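PDB 2X9X: CELL WALL surface anchor family protein from Streptococcus pneumoniae, which builds the backbone of the pneumococcal pilus as its repeating subunit and probably serves in cell adhesion. Local coordinates for residues K339-Q344 and D375-F380; T312-L317 and A345-A350; S134-F139 and G148-P153; N55-M60 and T138-N143. The protein carries 1 engineered substitution. All coordinates share one frame; numbering follows the deposited sequence.

Overall arrangement
The four contacts form two groups, one on each side of the chain's centre. Contacts 3 and 4 come first along the chain. Their centres are about 7 Å apart, and they share Thr-138 and Phe-139 of strand 133-142, the neighbour of strand 53-59 in a mixed sheet. Contacts 1 and 2 follow. Their centres are about 10 Å apart, both use helix 338-354, and their segments alternate along the chain. Centres in different groups are about 38 to 48 Å apart, and no atoms touch between the groups. One branched mixed sheet is reached by contacts 1, 3 and 4. This spread is consistent with an elongated, multidomain pilus subunit.

Contact 1. Residues K339-Q344 and D375-F380; sequences KVDKAQ and DAQGRF
An Asx turn at Asp-375, set in the type I turn from Asp-375 to Gly-378, packs against Asp-341 on helix 338-354. Across the contact, the backbone N of Ala-376 donates to Asp-341 OD1 at 2.9 Å. The bond is bent, with 138° at the hydrogen. Asp-341 CG lies anti to its own carbonyl carbon (chi1 -74°), which swings the carboxylate to the turn. The Asp-375 carboxylate is fixed from several directions. Its OD1 accepts the N-H groups of Gln-377 and Arg-379 from opposite faces. Its OD2 takes Arg-379 NE at 2.9 Å, as a salt bridge, and NH1 as well. This positive charge probably offsets the closeness of Asp-341 OD1 to Asp-375 OD2, 3.6 Å. Water 1 donates to Asp-341 O and Asp-375 OD2 and so links helix and turn. Apolar contacts flank the polar ones: Val-340 CB is 4.1 Å from Ala-376 CB, and Gln-344 CG lies 3.7 Å from Asp-375 CB. Behind this face, Val-340 and Gln-344 also touch Tyr-324 and Leu-317 of helix 304-325. On the other flank, Phe-380 stacks with Phe-283, and its backbone pairs with Phe-268 on strand 260-271.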
loop_
_atom_site.group_PDB
_atom_site.type_symbol
_atom_site.label_atom_id
_atom_site.label_comp_id
_atom_site.label_asym_id
_atom_site.label_seq_id
_atom_site.Cartn_x
_atom_site.Cartn_y
_atom_site.Cartn_z
ATOM N N LYS A 339 15.372 -10.463 26.620
ATOM C CA LYS A 339 14.857 -9.167 27.030
ATOM C C LYS A 339 15.329 -8.096 26.056
ATOM O O LYS A 339 14.586 -7.169 25.731
ATOM C CB LYS A 339 15.302 -8.829 28.455
ATOM N N VAL A 340 16.566 -8.229 25.586
ATOM C CA VAL A 340 17.103 -7.278 24.621
ATOM C C VAL A 340 16.336 -7.342 23.303
ATOM O O VAL A 340 15.956 -6.309 22.747
ATOM C CB VAL A 340 18.597 -7.517 24.348
ATOM C CG1 VAL A 340 19.088 -6.578 23.247
ATOM C CG2 VAL A 340 19.408 -7.329 25.620
ATOM N N ASP A 341 16.114 -8.554 22.803
ATOM C CA ASP A 341 15.420 -8.728 21.530
ATOM C C ASP A 341 14.017 -8.117 21.551
ATOM O O ASP A 341 13.615 -7.443 20.602
ATOM C CB ASP A 341 15.345 -10.206 21.143
ATOM C CG ASP A 341 16.679 -10.757 20.667
ATOM O OD1 ASP A 341 17.617 -9.961 20.452
ATOM O OD2 ASP A 341 16.782 -11.991 20.503
ATOM N N LYS A 342 13.277 -8.361 22.631
ATOM C CA LYS A 342 11.926 -7.827 22.779
ATOM C C LYS A 342 11.934 -6.302 22.842
ATOM O O LYS A 342 11.149 -5.632 22.165
ATOM C CB LYS A 342 11.265 -8.388 24.039
ATOM C CG LYS A 342 10.905 -9.860 23.953
ATOM C CD LYS A 342 9.544 -10.064 23.303
ATOM C CE LYS A 342 9.058 -11.493 23.488
ATOM N NZ LYS A 342 8.938 -11.861 24.929
ATOM N N ALA A 343 12.818 -5.759 23.671
ATOM C CA ALA A 343 12.920 -4.315 23.836
ATOM C C ALA A 343 13.342 -3.650 22.527
ATOM O O ALA A 343 12.860 -2.562 22.179
ATOM C CB ALA A 343 13.900 -3.977 24.949
ATOM N N GLN A 344 14.237 -4.306 21.793
ATOM C CA GLN A 344 14.692 -3.761 20.521
ATOM C C GLN A 344 13.564 -3.792 19.493
ATOM O O GLN A 344 13.401 -2.849 18.712
ATOM C CB GLN A 344 15.929 -4.512 20.010
ATOM C CG GLN A 344 16.631 -3.839 18.833
ATOM C CD GLN A 344 16.207 -4.402 17.489
ATOM O OE1 GLN A 344 16.879 -4.195 16.471
ATOM N NE2 GLN A 344 15.097 -5.119 17.474
ATOM N N ASP A 375 20.055 -5.752 18.060
ATOM C CA ASP A 375 19.540 -6.603 19.137
ATOM C C ASP A 375 20.569 -7.665 19.537
ATOM O O ASP A 375 21.723 -7.596 19.116
ATOM C CB ASP A 375 18.168 -7.211 18.786
ATOM C CG ASP A 375 18.226 -8.233 17.657
ATOM O OD1 ASP A 375 19.330 -8.688 17.287
ATOM O OD2 ASP A 375 17.141 -8.595 17.141
ATOM N N ALA A 376 20.159 -8.624 20.362
ATOM C CA ALA A 376 21.086 -9.626 20.886
ATOM C C ALA A 376 21.570 -10.600 19.811
ATOM O O ALA A 376 22.523 -11.357 20.022
ATOM C CB ALA A 376 20.461 -10.379 22.052
ATOM N N GLN A 377 20.900 -10.584 18.665
ATOM C CA GLN A 377 21.334 -11.359 17.512
ATOM C C GLN A 377 22.035 -10.451 16.508
ATOM O O GLN A 377 22.238 -10.826 15.350
ATOM C CB GLN A 377 20.145 -12.061 16.865
ATOM C CG GLN A 377 19.373 -12.945 17.841
ATOM C CD GLN A 377 18.025 -13.382 17.303
ATOM O OE1 GLN A 377 17.009 -13.286 17.995
ATOM N NE2 GLN A 377 18.006 -13.858 16.064
ATOM N N GLY A 378 22.396 -9.251 16.963
ATOM C CA GLY A 378 23.125 -8.287 16.151
ATOM C C GLY A 378 22.282 -7.585 15.100
ATOM O O GLY A 378 22.801 -6.792 14.303
ATOM N N ARG A 379 20.978 -7.851 15.104
ATOM C CA ARG A 379 20.111 -7.415 14.010
ATOM C C ARG A 379 19.653 -5.965 14.107
ATOM O O ARG A 379 19.310 -5.468 15.182
ATOM C CB ARG A 379 18.874 -8.314 13.908
ATOM C CG ARG A 379 19.181 -9.781 13.655
ATOM C CD ARG A 379 17.910 -10.612 13.664
ATOM N NE ARG A 379 17.222 -10.542 14.951
ATOM C CZ ARG A 379 16.284 -11.396 15.340
ATOM N NH1 ARG A 379 15.714 -11.260 16.530
ATOM N NH2 ARG A 379 15.917 -12.388 14.540
ATOM N N PHE A 380 19.637 -5.300 12.959
ATOM C CA PHE A 380 18.927 -4.038 12.815
ATOM C C PHE A 380 18.544 -3.834 11.353
ATOM O O PHE A 380 19.105 -4.476 10.464
ATOM C CB PHE A 380 19.715 -2.849 13.395
ATOM C CG PHE A 380 21.085 -2.661 12.807
ATOM C CD1 PHE A 380 22.143 -3.456 13.212
ATOM C CD2 PHE A 380 21.322 -1.655 11.883
ATOM C CE1 PHE A 380 23.410 -3.275 12.683
ATOM C CE2 PHE A 380 22.588 -1.465 11.348
ATOM C CZ PHE A 380 23.635 -2.278 11.754
HETATM O O HOH W 1 14.595 -8.179 17.987
#

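Contact 2. Residues T312-L317 and A345-A350; sequences TTKDAL and AAYNAA
Tyr-347 reaches from helix 338-354 to helix 304-325 and carries most of this contact. Its CG lies anti to the backbone N (chi1 171°), and this sends the ring across to the facing helix. CB starts the approach, with Thr-313 OG1 at 3.9 Å. Leu-317 CD2 approaches obliquely at the ring's CD2 rim, on the side of the plane where Lys-314 CD lies. It is 3.9 Å from Tyr-347 CD2, and the two side chains meet at about a right angle. At the ring edge, Thr-313 OG1 sits near the ring plane, 3.5 Å from Tyr-347 CD1. That hydroxyl is not bonded to the ring residue; it is hydrogen-bonded to Leu-309 O one turn back in its own helix. Further out, Tyr-347 CE1 meets Lys-314 CB at 3.7 Å. Lys-314 then runs alongside the ring, pointing the same way, and its CD lies over one face. This is a CH-pi contact, 4.2 Å from CD to the Tyr-347 ring centroid and 19° off the normal. The lysine carries on to salt bridges from NZ to Asp-318 and Glu-282. At the tip, Tyr-347 OH is hydrogen-bonded to Lys-371 O, so the hydroxyl of this buried tyrosine has a partner. One turn further along helix 338-354, Ala-350 CB lies 3.7 Å from Thr-313 OG1. The axes of the two short helical segments approach to 8.6 Å at 159°. Such a pair of consecutive, nearly antiparallel helices is a helical hairpin, here inserted in the chain between strands 294-297 and 358-361.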
loop_
_atom_site.group_PDB
_atom_site.type_symbol
_atom_site.label_atom_id
_atom_site.label_comp_id
_atom_site.label_asym_id
_atom_site.label_seq_id
_atom_site.Cartn_x
_atom_site.Cartn_y
_atom_site.Cartn_z
ATOM N N THR A 312 10.770 6.797 24.779
ATOM C CA THR A 312 10.570 5.918 25.926
ATOM C C THR A 312 10.987 4.476 25.639
ATOM O O THR A 312 11.557 3.810 26.501
ATOM C CB THR A 312 9.115 5.958 26.447
ATOM O OG1 THR A 312 9.030 5.250 27.691
ATOM C CG2 THR A 312 8.165 5.330 25.441
ATOM N N THR A 313 10.716 3.992 24.428
ATOM C CA THR A 313 11.137 2.636 24.079
ATOM C C THR A 313 12.657 2.567 23.945
ATOM O O THR A 313 13.271 1.545 24.271
ATOM C CB THR A 313 10.442 2.084 22.808
ATOM O OG1 THR A 313 10.697 2.945 21.691
ATOM C CG2 THR A 313 8.937 1.965 23.029
ATOM N N LYS A 314 13.268 3.654 23.478
ATOM C CA LYS A 314 14.726 3.712 23.403
ATOM C C LYS A 314 15.340 3.657 24.802
ATOM O O LYS A 314 16.339 2.970 25.031
ATOM C CB LYS A 314 15.204 4.965 22.656
ATOM C CG LYS A 314 16.721 5.114 22.604
ATOM C CD LYS A 314 17.373 4.024 21.761
ATOM C CE LYS A 314 18.786 4.414 21.336
ATOM N NZ LYS A 314 19.684 4.655 22.500
ATOM N N ASP A 315 14.735 4.374 25.744
ATOM C CA ASP A 315 15.214 4.347 27.121
ATOM C C ASP A 315 15.147 2.932 27.699
ATOM O O ASP A 315 16.088 2.472 28.346
ATOM C CB ASP A 315 14.411 5.316 27.992
ATOM C CG ASP A 315 14.721 6.770 27.689
ATOM O OD1 ASP A 315 15.773 7.042 27.070
ATOM O OD2 ASP A 315 13.916 7.642 28.075
ATOM N N ALA A 316 14.032 2.245 27.458
ATOM C CA ALA A 316 13.871 0.876 27.943
ATOM C C ALA A 316 14.854 -0.086 27.268
ATOM O O ALA A 316 15.347 -1.020 27.901
ATOM C CB ALA A 316 12.435 0.403 27.753
ATOM N N LEU A 317 15.129 0.139 25.986
ATOM C CA LEU A 317 16.109 -0.668 25.260
ATOM C C LEU A 317 17.502 -0.467 25.851
ATOM O O LEU A 317 18.248 -1.430 26.059
ATOM C CB LEU A 317 16.101 -0.324 23.768
ATOM C CG LEU A 317 17.137 -1.025 22.881
ATOM C CD1 LEU A 317 17.079 -2.550 23.027
ATOM C CD2 LEU A 317 16.956 -0.613 21.425
ATOM N N ALA A 345 12.775 -4.865 19.513
ATOM C CA ALA A 345 11.644 -4.997 18.598
ATOM C C ALA A 345 10.587 -3.933 18.890
ATOM O O ALA A 345 9.981 -3.379 17.968
ATOM C CB ALA A 345 11.040 -6.394 18.682
ATOM N N ALA A 346 10.376 -3.635 20.171
ATOM C CA ALA A 346 9.427 -2.588 20.557
ATOM C C ALA A 346 9.895 -1.226 20.054
ATOM O O ALA A 346 9.105 -0.442 19.523
ATOM C CB ALA A 346 9.232 -2.562 22.068
ATOM N N TYR A 347 11.187 -0.953 20.220
ATOM C CA TYR A 347 11.778 0.288 19.726
ATOM C C TYR A 347 11.688 0.372 18.202
ATOM O O TYR A 347 11.278 1.395 17.645
ATOM C CB TYR A 347 13.234 0.421 20.200
ATOM C CG TYR A 347 13.973 1.562 19.548
ATOM C CD1 TYR A 347 13.644 2.882 19.836
ATOM C CD2 TYR A 347 14.991 1.324 18.633
ATOM C CE1 TYR A 347 14.306 3.934 19.229
ATOM C CE2 TYR A 347 15.663 2.372 18.024
ATOM C CZ TYR A 347 15.316 3.675 18.326
ATOM O OH TYR A 347 15.978 4.723 17.718
ATOM N N ASN A 348 12.060 -0.713 17.530
ATOM C CA ASN A 348 11.957 -0.791 16.076
ATOM C C ASN A 348 10.539 -0.486 15.581
ATOM O O ASN A 348 10.352 0.256 14.614
ATOM C CB ASN A 348 12.416 -2.168 15.589
ATOM C CG ASN A 348 12.400 -2.296 14.076
ATOM O OD1 ASN A 348 13.206 -1.676 13.374
ATOM N ND2 ASN A 348 11.494 -3.122 13.566
ATOM N N ALA A 349 9.543 -1.057 16.253
ATOM C CA ALA A 349 8.148 -0.822 15.894
ATOM C C ALA A 349 7.764 0.646 16.088
ATOM O O ALA A 349 7.065 1.225 15.252
ATOM C CB ALA A 349 7.237 -1.732 16.699
ATOM N N ALA A 350 8.230 1.252 17.179
ATOM C CA ALA A 350 7.941 2.666 17.441
ATOM C C ALA A 350 8.590 3.565 16.393
ATOM O O ALA A 350 8.004 4.565 15.964
ATOM C CB ALA A 350 8.403 3.062 18.838
#

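Contact 3. Residues S134-F139 and G148-P153; sequences SNDVTF and GNTPKP. With NA (sodium ion), chain C.
Residues 134-139 and 148-153 run past each other in roughly opposite directions, with Thr-138 CA 5.0 Å from Thr-150 CA. The first segment enters a strand at Val-137; the second is extended but forms no regular strand. No backbone hydrogen bond joins them, and side chains make the link instead. The Thr-150 hydroxyl is the centre. Its OG1 lies anti to the backbone N (chi1 -154°) and points at the strand. It donates to Asp-136 O at 2.8 Å, from well above the carbonyl plane (58° out of it). Thr-138 OG1 lies 2.8 Å from Thr-150 OG1 and may donate to it, though its proton could go to another acceptor. Asp-136 OD1 binds the sodium ion at 2.5 Å, and Val-137 O binds the same ion at 2.5 Å. Asp-255 and Glu-258 complete the site. The second oxygen, Asp-136 OD2, forms a salt bridge with Lys-219. Water 2 donates to Asp-136 OD2 and to Pro-151 O, a second tie between the segments, and the Pro-151 ring packs by its CD 3.9 Å from Asp-136 OD2. Next to this site, Asn-135 CG is covalently joined to Lys-10 NZ of strand 7-12, an intramolecular isopeptide bond. On the strand side, Thr-138 pairs with Ser-57 of strand 53-59. On the far side, Asn-149 bonds by backbone to Ala-230 and by side chain to Tyr-232 N, both of strand 229-232.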
loop_
_atom_site.group_PDB
_atom_site.type_symbol
_atom_site.label_atom_id
_atom_site.label_comp_id
_atom_site.label_asym_id
_atom_site.label_seq_id
_atom_site.Cartn_x
_atom_site.Cartn_y
_atom_site.Cartn_z
ATOM N N SER A 134 -1.701 -0.551 -3.977
ATOM C CA SER A 134 -2.441 -0.255 -5.195
ATOM C C SER A 134 -3.809 0.353 -4.929
ATOM O O SER A 134 -4.430 0.111 -3.889
ATOM C CB SER A 134 -2.620 -1.536 -6.015
ATOM O OG SER A 134 -3.231 -1.258 -7.261
ATOM N N ASN A 135 -4.283 1.136 -5.887
ATOM C CA ASN A 135 -5.682 1.522 -5.895
ATOM C C ASN A 135 -6.426 0.636 -6.891
ATOM O O ASN A 135 -5.851 -0.309 -7.438
ATOM C CB ASN A 135 -5.831 2.993 -6.259
ATOM C CG ASN A 135 -5.537 3.259 -7.712
ATOM O OD1 ASN A 135 -4.496 2.906 -8.260
ATOM N N ASP A 136 -7.698 0.937 -7.123
ATOM C CA ASP A 136 -8.560 0.058 -7.907
ATOM C C ASP A 136 -9.826 0.818 -8.295
ATOM O O ASP A 136 -10.755 0.936 -7.499
ATOM C CB ASP A 136 -8.905 -1.194 -7.081
ATOM C CG ASP A 136 -9.732 -2.194 -7.853
ATOM O OD1 ASP A 136 -10.218 -1.824 -8.925
ATOM O OD2 ASP A 136 -9.907 -3.347 -7.405
ATOM N N VAL A 137 -9.853 1.338 -9.516
ATOM C CA VAL A 137 -10.976 2.139 -9.990
ATOM C C VAL A 137 -11.918 1.340 -10.880
ATOM O O VAL A 137 -11.479 0.540 -11.694
ATOM C CB VAL A 137 -10.482 3.365 -10.786
ATOM C CG1 VAL A 137 -11.638 4.025 -11.533
ATOM C CG2 VAL A 137 -9.792 4.356 -9.863
ATOM N N THR A 138 -13.216 1.563 -10.725
ATOM C CA THR A 138 -14.186 0.981 -11.640
ATOM C C THR A 138 -15.112 2.103 -12.099
ATOM O O THR A 138 -15.461 2.986 -11.311
ATOM C CB THR A 138 -14.990 -0.164 -10.983
ATOM O OG1 THR A 138 -14.082 -1.145 -10.452
ATOM C CG2 THR A 138 -15.902 -0.834 -12.003
ATOM N N PHE A 139 -15.472 2.092 -13.380
ATOM C CA PHE A 139 -16.434 3.051 -13.916
ATOM C C PHE A 139 -17.716 2.310 -14.250
ATOM O O PHE A 139 -17.734 1.440 -15.125
ATOM C CB PHE A 139 -15.879 3.767 -15.159
ATOM C CG PHE A 139 -16.854 4.728 -15.802
ATOM C CD1 PHE A 139 -17.329 5.828 -15.107
ATOM C CD2 PHE A 139 -17.283 4.536 -17.110
ATOM C CE1 PHE A 139 -18.220 6.714 -15.698
ATOM C CE2 PHE A 139 -18.175 5.420 -17.707
ATOM C CZ PHE A 139 -18.641 6.509 -16.999
ATOM N N GLY A 148 -23.566 -0.570 -9.581
ATOM C CA GLY A 148 -22.251 -1.173 -9.453
ATOM C C GLY A 148 -21.198 -0.232 -8.883
ATOM O O GLY A 148 -21.334 0.993 -8.936
ATOM N N ASN A 149 -20.136 -0.814 -8.341
ATOM C CA ASN A 149 -19.011 -0.050 -7.823
ATOM C C ASN A 149 -17.751 -0.917 -7.786
ATOM O O ASN A 149 -17.741 -2.022 -8.322
ATOM C CB ASN A 149 -19.343 0.497 -6.440
ATOM C CG ASN A 149 -19.841 -0.579 -5.511
ATOM O OD1 ASN A 149 -19.214 -1.625 -5.383
ATOM N ND2 ASN A 149 -20.977 -0.336 -4.867
ATOM N N THR A 150 -16.695 -0.423 -7.146
ATOM C CA THR A 150 -15.391 -1.084 -7.206
ATOM C C THR A 150 -15.169 -2.042 -6.028
ATOM O O THR A 150 -15.727 -1.842 -4.952
ATOM C CB THR A 150 -14.249 -0.036 -7.271
ATOM O OG1 THR A 150 -13.099 -0.602 -7.910
ATOM C CG2 THR A 150 -13.871 0.463 -5.876
ATOM N N PRO A 151 -14.363 -3.100 -6.229
ATOM C CA PRO A 151 -14.116 -4.027 -5.118
ATOM C C PRO A 151 -13.438 -3.356 -3.922
ATOM O O PRO A 151 -12.664 -2.402 -4.083
ATOM C CB PRO A 151 -13.180 -5.073 -5.737
ATOM C CG PRO A 151 -13.545 -5.063 -7.193
ATOM C CD PRO A 151 -13.818 -3.612 -7.499
ATOM N N LYS A 152 -13.744 -3.852 -2.727
ATOM C CA LYS A 152 -13.083 -3.406 -1.504
ATOM C C LYS A 152 -12.136 -4.507 -1.046
ATOM O O LYS A 152 -12.572 -5.623 -0.776
ATOM C CB LYS A 152 -14.110 -3.115 -0.400
ATOM C CG LYS A 152 -14.905 -1.817 -0.577
ATOM C CD LYS A 152 -15.949 -1.945 -1.680
ATOM C CE LYS A 152 -16.708 -0.643 -1.898
ATOM N NZ LYS A 152 -17.594 -0.749 -3.095
ATOM N N PRO A 153 -10.833 -4.202 -0.958
ATOM C CA PRO A 153 -9.868 -5.237 -0.562
ATOM C C PRO A 153 -9.998 -5.604 0.918
ATOM O O PRO A 153 -10.412 -4.777 1.735
ATOM C CB PRO A 153 -8.509 -4.591 -0.859
ATOM C CG PRO A 153 -8.764 -3.117 -0.828
ATOM C CD PRO A 153 -10.198 -2.895 -1.214
HETATM NA NA NA C . -10.122 -1.557 -11.451
HETATM O O HOH W 2 -10.051 -3.215 -4.721
#

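Contact 4. Residues N55-M60 and T138-N143; sequences NWSDRM and TFNYGN
Asn-55, Trp-56 and Ser-57 pair with Asn-140, Phe-139 and Thr-138 in an antiparallel contact between strands 53-59 and 133-142, neighbours in a branched mixed sheet. Asn-55 with Asn-140 and Ser-57 with Thr-138 are hydrogen-bonded pairs. Each has two backbone bonds, for example Asn-140 N to Asn-55 O at 2.8 Å. Trp-56 and Phe-139 form the non-hydrogen-bonded pair between them. With CG anti to the backbone N (chi1 177°), the Phe-139 ring lies alongside Trp-56 and points the same way, on one sheet face. Phe-139 CD1 sits over one face of the indole, 3.3 Å from Trp-56 NE1, with the ring planes oblique at 35°. Asn-55, Ser-57, Thr-138 and Asn-140 project on the other face. There water 3 is hydrogen-bonded to Ser-57 OG at 2.7 Å and probably to Asn-140 ND2, at a doubtfully short distance, so it may join the strands. Trp-56 also touches Leu-96 and Leu-98 of strand 93-98, and Val-115 and Ile-117 of strand 113-123 in another sheet. For these pairs one side is thus aromatic and the other polar, with one water. The indole N-H is satisfied by Thr-43 OG1, so burying the ring need not cost a hydrogen bond.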
loop_
_atom_site.group_PDB
_atom_site.type_symbol
_atom_site.label_atom_id
_atom_site.label_comp_id
_atom_site.label_asym_id
_atom_site.label_seq_id
_atom_site.Cartn_x
_atom_site.Cartn_y
_atom_site.Cartn_z
ATOM N N ASN A 55 -20.707 6.709 -12.781
ATOM C CA ASN A 55 -20.118 6.653 -11.446
ATOM C C ASN A 55 -18.697 6.094 -11.454
ATOM O O ASN A 55 -18.426 5.070 -12.081
ATOM C CB ASN A 55 -20.983 5.791 -10.517
ATOM C CG ASN A 55 -22.341 6.407 -10.231
ATOM O OD1 ASN A 55 -22.633 7.532 -10.643
ATOM N ND2 ASN A 55 -23.180 5.669 -9.509
ATOM N N TRP A 56 -17.793 6.763 -10.746
ATOM C CA TRP A 56 -16.446 6.246 -10.544
ATOM C C TRP A 56 -16.250 5.899 -9.073
ATOM O O TRP A 56 -16.675 6.640 -8.191
ATOM C CB TRP A 56 -15.397 7.282 -10.938
ATOM C CG TRP A 56 -15.359 7.650 -12.392
ATOM C CD1 TRP A 56 -14.498 7.168 -13.338
ATOM C CD2 TRP A 56 -16.187 8.613 -13.056
ATOM N NE1 TRP A 56 -14.749 7.762 -14.553
ATOM C CE2 TRP A 56 -15.784 8.651 -14.407
ATOM C CE3 TRP A 56 -17.241 9.434 -12.643
ATOM C CZ2 TRP A 56 -16.388 9.489 -15.347
ATOM C CZ3 TRP A 56 -17.845 10.264 -13.578
ATOM C CH2 TRP A 56 -17.417 10.281 -14.915
ATOM N N SER A 57 -15.596 4.779 -8.806
ATOM C CA SER A 57 -15.261 4.442 -7.434
ATOM C C SER A 57 -13.855 3.878 -7.350
ATOM O O SER A 57 -13.411 3.147 -8.243
ATOM C CB SER A 57 -16.289 3.484 -6.836
ATOM O OG SER A 57 -16.480 2.355 -7.659
ATOM N N ASP A 58 -13.145 4.258 -6.291
ATOM C CA ASP A 58 -11.771 3.817 -6.078
ATOM C C ASP A 58 -11.600 3.351 -4.641
ATOM O O ASP A 58 -12.109 3.981 -3.713
ATOM C CB ASP A 58 -10.789 4.958 -6.372
ATOM C CG ASP A 58 -9.354 4.473 -6.526
ATOM O OD1 ASP A 58 -9.109 3.263 -6.362
ATOM O OD2 ASP A 58 -8.464 5.302 -6.812
ATOM N N ARG A 59 -10.892 2.241 -4.464
ATOM C CA ARG A 59 -10.546 1.745 -3.141
ATOM C C ARG A 59 -9.087 1.326 -3.161
ATOM O O ARG A 59 -8.608 0.770 -4.152
ATOM C CB ARG A 59 -11.420 0.552 -2.750
ATOM C CG ARG A 59 -12.875 0.903 -2.459
ATOM C CD ARG A 59 -12.993 1.858 -1.275
ATOM N NE ARG A 59 -14.387 2.076 -0.890
ATOM C CZ ARG A 59 -15.222 2.896 -1.523
ATOM N NH1 ARG A 59 -14.810 3.591 -2.577
ATOM N NH2 ARG A 59 -16.471 3.028 -1.095
HETATM N N MSE A 60 -8.391 1.582 -2.060
HETATM C CA MSE A 60 -6.953 1.364 -2.001
HETATM C C MSE A 60 -6.534 0.412 -0.892
HETATM O O MSE A 60 -7.192 0.311 0.138
HETATM C CB MSE A 60 -6.254 2.696 -1.791
HETATM C CG MSE A 60 -6.649 3.733 -2.808
HETATM SE SE MSE A 60 -5.847 5.423 -2.374
HETATM C CE MSE A 60 -6.411 6.457 -3.925
ATOM N N THR A 138 -13.216 1.563 -10.725
ATOM C CA THR A 138 -14.186 0.981 -11.640
ATOM C C THR A 138 -15.112 2.103 -12.099
ATOM O O THR A 138 -15.461 2.986 -11.311
ATOM C CB THR A 138 -14.990 -0.164 -10.983
ATOM O OG1 THR A 138 -14.082 -1.145 -10.452
ATOM C CG2 THR A 138 -15.902 -0.834 -12.003
ATOM N N PHE A 139 -15.472 2.092 -13.380
ATOM C CA PHE A 139 -16.434 3.051 -13.916
ATOM C C PHE A 139 -17.716 2.310 -14.250
ATOM O O PHE A 139 -17.734 1.440 -15.125
ATOM C CB PHE A 139 -15.879 3.767 -15.159
ATOM C CG PHE A 139 -16.854 4.728 -15.802
ATOM C CD1 PHE A 139 -17.329 5.828 -15.107
ATOM C CD2 PHE A 139 -17.283 4.536 -17.110
ATOM C CE1 PHE A 139 -18.220 6.714 -15.698
ATOM C CE2 PHE A 139 -18.175 5.420 -17.707
ATOM C CZ PHE A 139 -18.641 6.509 -16.999
ATOM N N ASN A 140 -18.782 2.659 -13.538
ATOM C CA ASN A 140 -20.070 2.002 -13.686
ATOM C C ASN A 140 -21.045 2.966 -14.351
ATOM O O ASN A 140 -21.254 4.071 -13.859
ATOM C CB ASN A 140 -20.573 1.557 -12.311
ATOM C CG ASN A 140 -19.582 0.641 -11.605
ATOM O OD1 ASN A 140 -19.618 -0.574 -11.778
ATOM N ND2 ASN A 140 -18.685 1.226 -10.812
ATOM N N TYR A 141 -21.622 2.550 -15.474
ATOM C CA TYR A 141 -22.419 3.445 -16.303
ATOM C C TYR A 141 -23.490 2.673 -17.061
ATOM O O TYR A 141 -23.503 1.444 -17.060
ATOM C CB TYR A 141 -21.511 4.145 -17.320
ATOM C CG TYR A 141 -21.114 3.243 -18.471
ATOM C CD1 TYR A 141 -20.141 2.264 -18.307
ATOM C CD2 TYR A 141 -21.726 3.359 -19.715
ATOM C CE1 TYR A 141 -19.782 1.430 -19.351
ATOM C CE2 TYR A 141 -21.375 2.530 -20.767
ATOM C CZ TYR A 141 -20.404 1.566 -20.578
ATOM O OH TYR A 141 -20.057 0.737 -21.617
ATOM N N GLY A 142 -24.389 3.399 -17.712
ATOM C CA GLY A 142 -25.372 2.778 -18.575
ATOM C C GLY A 142 -26.553 3.692 -18.814
ATOM O O GLY A 142 -26.645 4.757 -18.205
ATOM N N ASN A 143 -27.446 3.282 -19.710
ATOM C CA ASN A 143 -28.651 4.051 -19.998
ATOM C C ASN A 143 -29.730 3.854 -18.932
ATOM O O ASN A 143 -30.711 4.599 -18.883
ATOM C CB ASN A 143 -29.196 3.700 -21.384
ATOM C CG ASN A 143 -28.263 4.122 -22.502
ATOM O OD1 ASN A 143 -27.315 4.877 -22.286
ATOM N ND2 ASN A 143 -28.529 3.636 -23.708
HETATM O O HOH W 3 -18.386 3.281 -9.334
#